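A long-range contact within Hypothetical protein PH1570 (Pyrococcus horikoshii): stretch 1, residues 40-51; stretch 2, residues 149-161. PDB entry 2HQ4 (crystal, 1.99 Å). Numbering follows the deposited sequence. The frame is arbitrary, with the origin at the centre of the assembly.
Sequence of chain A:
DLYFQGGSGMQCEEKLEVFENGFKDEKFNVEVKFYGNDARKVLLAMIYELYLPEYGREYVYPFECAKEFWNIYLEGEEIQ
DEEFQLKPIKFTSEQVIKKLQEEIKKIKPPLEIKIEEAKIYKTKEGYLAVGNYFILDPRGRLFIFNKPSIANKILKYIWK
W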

# COMPACT_ATOMS: atom_id res chain seq x y z
N ARG A 40 1.69 -3.00 -7.18
CA ARG A 40 0.48 -2.59 -7.92
C ARG A 40 -0.76 -3.45 -7.66
O ARG A 40 -1.88 -2.93 -7.61
CB ARG A 40 0.75 -2.34 -9.40
CG ARG A 40 1.46 -0.95 -9.66
CD ARG A 40 2.14 -0.87 -11.05
NE ARG A 40 2.77 -2.16 -11.36
CZ ARG A 40 2.96 -2.63 -12.59
NH1 ARG A 40 2.58 -1.90 -13.64
NH2 ARG A 40 3.51 -3.82 -12.76
N LYS A 41 -0.58 -4.76 -7.47
CA LYS A 41 -1.73 -5.62 -7.20
C LYS A 41 -2.35 -5.39 -5.80
O LYS A 41 -3.54 -5.59 -5.60
CB LYS A 41 -1.35 -7.11 -7.40
CG LYS A 41 -1.12 -7.52 -8.90
CD LYS A 41 -0.94 -9.05 -8.98
CE LYS A 41 -0.48 -9.51 -10.39
NZ LYS A 41 -0.37 -11.00 -10.39
N VAL A 42 -1.53 -5.03 -4.82
CA VAL A 42 -2.08 -4.58 -3.52
C VAL A 42 -2.95 -3.34 -3.73
O VAL A 42 -4.08 -3.25 -3.21
CB VAL A 42 -0.93 -4.28 -2.48
CG1 VAL A 42 -1.54 -3.77 -1.15
CG2 VAL A 42 -0.11 -5.54 -2.27
N LEU A 43 -2.48 -2.39 -4.53
CA LEU A 43 -3.26 -1.18 -4.77
C LEU A 43 -4.58 -1.51 -5.51
O LEU A 43 -5.67 -0.99 -5.18
CB LEU A 43 -2.39 -0.15 -5.50
CG LEU A 43 -1.62 0.84 -4.57
CD1 LEU A 43 -0.81 0.17 -3.46
CD2 LEU A 43 -0.75 1.68 -5.46
N LEU A 44 -4.49 -2.42 -6.49
CA LEU A 44 -5.70 -2.89 -7.21
C LEU A 44 -6.72 -3.50 -6.27
O LEU A 44 -7.93 -3.22 -6.36
CB LEU A 44 -5.33 -3.95 -8.27
CG LEU A 44 -4.60 -3.39 -9.47
CD1 LEU A 44 -4.12 -4.55 -10.42
CD2 LEU A 44 -5.58 -2.48 -10.18
N ALA A 45 -6.24 -4.34 -5.36
CA ALA A 45 -7.14 -4.95 -4.38
C ALA A 45 -7.79 -3.90 -3.47
O ALA A 45 -8.97 -4.00 -3.13
CB ALA A 45 -6.37 -5.99 -3.55
N MET A 46 -7.02 -2.89 -3.07
CA MET A 46 -7.58 -1.79 -2.25
C MET A 46 -8.69 -1.04 -3.00
O MET A 46 -9.70 -0.66 -2.40
CB MET A 46 -6.45 -0.78 -1.88
CG MET A 46 -5.35 -1.35 -0.89
SD MET A 46 -3.89 -0.29 -0.72
CE MET A 46 -4.64 1.07 0.21
N ILE A 47 -8.50 -0.79 -4.31
CA ILE A 47 -9.49 -0.09 -5.15
C ILE A 47 -10.77 -0.92 -5.27
O ILE A 47 -11.88 -0.41 -5.08
CB ILE A 47 -8.89 0.22 -6.58
CG1 ILE A 47 -7.86 1.34 -6.47
CG2 ILE A 47 -9.98 0.64 -7.57
CD1 ILE A 47 -6.80 1.44 -7.70
N TYR A 48 -10.60 -2.21 -5.58
CA TYR A 48 -11.71 -3.15 -5.61
C TYR A 48 -12.52 -3.11 -4.31
O TYR A 48 -13.77 -3.01 -4.33
CB TYR A 48 -11.15 -4.55 -5.86
CG TYR A 48 -12.19 -5.64 -6.04
CD1 TYR A 48 -12.69 -5.97 -7.30
CD2 TYR A 48 -12.62 -6.39 -4.94
CE1 TYR A 48 -13.65 -7.01 -7.46
CE2 TYR A 48 -13.58 -7.41 -5.08
CZ TYR A 48 -14.07 -7.71 -6.34
OH TYR A 48 -14.98 -8.74 -6.44
N GLU A 49 -11.82 -3.22 -3.19
CA GLU A 49 -12.48 -3.22 -1.90
C GLU A 49 -13.21 -1.89 -1.63
O GLU A 49 -14.31 -1.91 -1.10
CB GLU A 49 -11.49 -3.56 -0.78
CG GLU A 49 -12.10 -3.45 0.62
CD GLU A 49 -11.19 -3.95 1.72
OE1 GLU A 49 -10.23 -4.70 1.42
OE2 GLU A 49 -11.45 -3.61 2.90
N LEU A 50 -12.61 -0.76 -2.03
CA LEU A 50 -13.22 0.55 -1.85
C LEU A 50 -14.57 0.72 -2.61
O LEU A 50 -15.50 1.35 -2.09
CB LEU A 50 -12.27 1.68 -2.23
CG LEU A 50 -11.14 2.10 -1.26
CD1 LEU A 50 -10.32 3.24 -1.89
CD2 LEU A 50 -11.75 2.57 0.13
N TYR A 51 -14.64 0.14 -3.81
CA TYR A 51 -15.77 0.36 -4.73
C TYR A 51 -16.72 -0.83 -4.82
O TYR A 51 -17.82 -0.70 -5.38
CB TYR A 51 -15.25 0.83 -6.13
CG TYR A 51 -14.86 2.27 -6.05
CD1 TYR A 51 -15.83 3.27 -6.16
CD2 TYR A 51 -13.55 2.65 -5.68
CE1 TYR A 51 -15.50 4.63 -6.02
CE2 TYR A 51 -13.20 4.02 -5.52
CZ TYR A 51 -14.19 5.00 -5.70
OH TYR A 51 -13.88 6.32 -5.56
N SER A 149 -5.31 5.02 9.41
CA SER A 149 -6.24 3.92 9.17
C SER A 149 -6.05 3.26 7.79
O SER A 149 -6.57 2.14 7.53
CB SER A 149 -7.70 4.39 9.35
OG SER A 149 -8.02 5.37 8.43
N ILE A 150 -5.32 3.95 6.92
CA ILE A 150 -5.00 3.29 5.60
C ILE A 150 -4.16 2.02 5.84
O ILE A 150 -4.17 1.09 5.03
CB ILE A 150 -4.28 4.24 4.63
CG1 ILE A 150 -5.08 5.53 4.42
CG2 ILE A 150 -3.93 3.53 3.22
CD1 ILE A 150 -6.50 5.34 4.37
N ALA A 151 -3.42 1.96 6.96
CA ALA A 151 -2.58 0.78 7.25
C ALA A 151 -3.34 -0.53 7.10
O ALA A 151 -2.85 -1.43 6.46
CB ALA A 151 -1.92 0.85 8.66
N ASN A 152 -4.53 -0.64 7.70
CA ASN A 152 -5.29 -1.91 7.64
C ASN A 152 -5.73 -2.33 6.25
O ASN A 152 -5.84 -3.52 5.98
CB ASN A 152 -6.53 -1.89 8.58
CG ASN A 152 -6.15 -1.51 10.04
OD1 ASN A 152 -6.20 -2.34 10.95
ND2 ASN A 152 -5.73 -0.26 10.22
N LYS A 153 -6.02 -1.35 5.42
CA LYS A 153 -6.40 -1.58 4.02
C LYS A 153 -5.25 -2.24 3.24
O LYS A 153 -5.49 -3.05 2.33
CB LYS A 153 -6.75 -0.26 3.37
CG LYS A 153 -8.01 0.44 4.02
CD LYS A 153 -8.30 1.74 3.25
CE LYS A 153 -9.52 2.54 3.82
NZ LYS A 153 -10.54 1.72 4.53
N ILE A 154 -4.02 -1.85 3.57
CA ILE A 154 -2.79 -2.43 3.00
C ILE A 154 -2.48 -3.77 3.59
O ILE A 154 -2.21 -4.74 2.84
CB ILE A 154 -1.56 -1.46 3.14
CG1 ILE A 154 -1.78 -0.18 2.33
CG2 ILE A 154 -0.22 -2.10 2.67
CD1 ILE A 154 -0.92 1.00 2.83
N LEU A 155 -2.53 -3.87 4.92
CA LEU A 155 -2.10 -5.05 5.65
C LEU A 155 -2.90 -6.28 5.21
O LEU A 155 -2.38 -7.40 5.24
CB LEU A 155 -2.25 -4.84 7.16
CG LEU A 155 -1.27 -3.89 7.87
CD1 LEU A 155 -1.68 -3.68 9.36
CD2 LEU A 155 0.15 -4.44 7.73
N LYS A 156 -4.13 -6.04 4.77
CA LYS A 156 -5.05 -7.11 4.33
C LYS A 156 -4.52 -7.87 3.08
O LYS A 156 -4.83 -9.06 2.88
CB LYS A 156 -6.42 -6.52 4.06
CG LYS A 156 -7.44 -7.46 3.45
CD LYS A 156 -8.82 -6.80 3.32
CE LYS A 156 -9.18 -6.01 4.57
NZ LYS A 156 -10.54 -5.44 4.43
N TYR A 157 -3.72 -7.19 2.27
CA TYR A 157 -3.37 -7.70 0.94
C TYR A 157 -1.88 -7.89 0.70
O TYR A 157 -1.49 -8.37 -0.39
CB TYR A 157 -3.92 -6.78 -0.14
CG TYR A 157 -5.42 -6.72 -0.12
CD1 TYR A 157 -6.18 -7.87 -0.35
CD2 TYR A 157 -6.08 -5.52 0.10
CE1 TYR A 157 -7.58 -7.81 -0.34
CE2 TYR A 157 -7.47 -5.46 0.11
CZ TYR A 157 -8.20 -6.60 -0.10
OH TYR A 157 -9.57 -6.53 -0.09
N ILE A 158 -1.06 -7.55 1.68
CA ILE A 158 0.40 -7.57 1.40
C ILE A 158 0.99 -8.95 1.35
O ILE A 158 2.16 -9.11 0.98
CB ILE A 158 1.26 -6.74 2.38
CG1 ILE A 158 1.05 -7.20 3.83
CG2 ILE A 158 1.11 -5.25 2.12
CD1 ILE A 158 2.02 -6.49 4.83
N TRP A 159 0.21 -9.94 1.76
CA TRP A 159 0.72 -11.32 1.79
C TRP A 159 0.37 -12.08 0.55
O TRP A 159 0.91 -13.15 0.32
CB TRP A 159 0.23 -12.06 3.03
CG TRP A 159 0.66 -11.36 4.23
CD1 TRP A 159 -0.14 -10.74 5.14
CD2 TRP A 159 2.02 -11.13 4.65
NE1 TRP A 159 0.64 -10.15 6.11
CE2 TRP A 159 1.96 -10.38 5.84
CE3 TRP A 159 3.28 -11.50 4.14
CZ2 TRP A 159 3.12 -9.97 6.53
CZ3 TRP A 159 4.44 -11.10 4.83
CH2 TRP A 159 4.34 -10.36 6.02
N LYS A 160 -0.57 -11.53 -0.21
CA LYS A 160 -1.14 -12.18 -1.38
C LYS A 160 -0.37 -11.99 -2.70
O LYS A 160 -0.58 -12.76 -3.64
CB LYS A 160 -2.60 -11.74 -1.57
CG LYS A 160 -3.65 -12.67 -1.00
CD LYS A 160 -4.73 -12.94 -2.07
CE LYS A 160 -6.00 -13.60 -1.50
NZ LYS A 160 -6.67 -12.74 -0.46
N TRP A 161 0.53 -11.00 -2.80
CA TRP A 161 1.12 -10.68 -4.13
C TRP A 161 2.60 -10.19 -4.24
O TRP A 161 3.44 -10.40 -3.34
CB TRP A 161 0.17 -9.70 -4.86
CG TRP A 161 -1.20 -10.30 -5.17
CD1 TRP A 161 -1.46 -11.33 -6.05
CD2 TRP A 161 -2.46 -9.91 -4.62
NE1 TRP A 161 -2.81 -11.61 -6.07
CE2 TRP A 161 -3.45 -10.75 -5.20
CE3 TRP A 161 -2.86 -8.94 -3.70
CZ2 TRP A 161 -4.81 -10.65 -4.88
CZ3 TRP A 161 -4.21 -8.85 -3.37
CH2 TRP A 161 -5.17 -9.69 -3.97
O HOH W 1 -8.07 -2.74 1.40
O HOH W 2 -11.29 -0.29 2.13

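The apolar centre of the contact lies where Ala-45 of the first helix meets the ring of Tyr-157. Ala-45 CB sits 3.5 Å from the centroid of the Tyr-157 ring (CG to CZ) and only 7° off the ring normal, the geometry of a CH-pi contact made squarely over one face. The CA-to-CB bonds of both residues point toward the opposing stretch, and these values show the ring lying close against the methyl. The backbones are also close here: Val-42 CA and Tyr-157 CA are 5.6 Å apart, the shortest spacing in the backbone register. The same methyl also serves a second aromatic residue, since Ala-45 CB is 3.6 Å from Trp-161 CZ3.

One turn earlier and one residue later along the helix, Val-42 and Met-46 extend this apolar centre. Val-42, buried and with chi1 in t, places CG1 4.0 Å from Tyr-157 CB and 4.4 Å from Ile-154 CG2, while its other methyl, CG2, is 3.7 Å from Tyr-157 O. The branched side chain thus fills space beside the backbone as well as beside side chains. Met-46 starts sideways from CA to CB, but its end comes nearer to the second stretch. With chi angles m, t and p, the flexible thioether brings SD to 3.7 Å from Ile-154 CG1 and CE to 4.0 Å from Ile-150 CG2; further back, Met-46 CG is 3.6 Å from Lys-153 O. An unbranched apolar chain suits this position, because it can follow the surface of the helix of the second stretch. That helix makes an angle of 114° with the first, with a closest axial approach of 9.8 Å, so the two cross steeply rather than packing along their lengths.

Trp-161 covers the flank of the apolar centre near Lys-41. As a whole residue it contributes 81 Å² of the 654 Å² buried in total. Lys-41 contributes its aliphatic portion: CD lies 3.7 Å from Trp-161 CD1 and 4.2 Å from the centroid of the five-membered ring, an off-centre CH-pi contact 30° from the normal. The nearly extended chain carries NZ beyond the indole, and Lys-41 remains partly exposed.

The polar edge is organised by Glu-49, one helical turn after Ala-45. Its CA-to-CB bond points toward the second stretch, and with chi1 and chi2 both t the chain is extended, its two oxygens meeting different partners. Tyr-157 OH donates a very short hydrogen bond of 2.5 Å to Glu-49 OE1, which lies at the ring edge, near its plane; the tyrosine therefore combines a ring face packed on Ala-45 CB with a hydroxyl bonded to Glu-49 OE1. Lys-156 NZ forms a salt bridge with Glu-49 OE2 at 2.6 Å, adding charge complementarity. Water completes this edge: water 1 donates to Lys-153 O at 2.8 Å and, weakly, to Glu-49 OE1 at 2.9 Å, while water 2 accepts from Lys-153 NZ at 3.2 Å and donates weakly to Glu-49 OE2 at 3.4 Å.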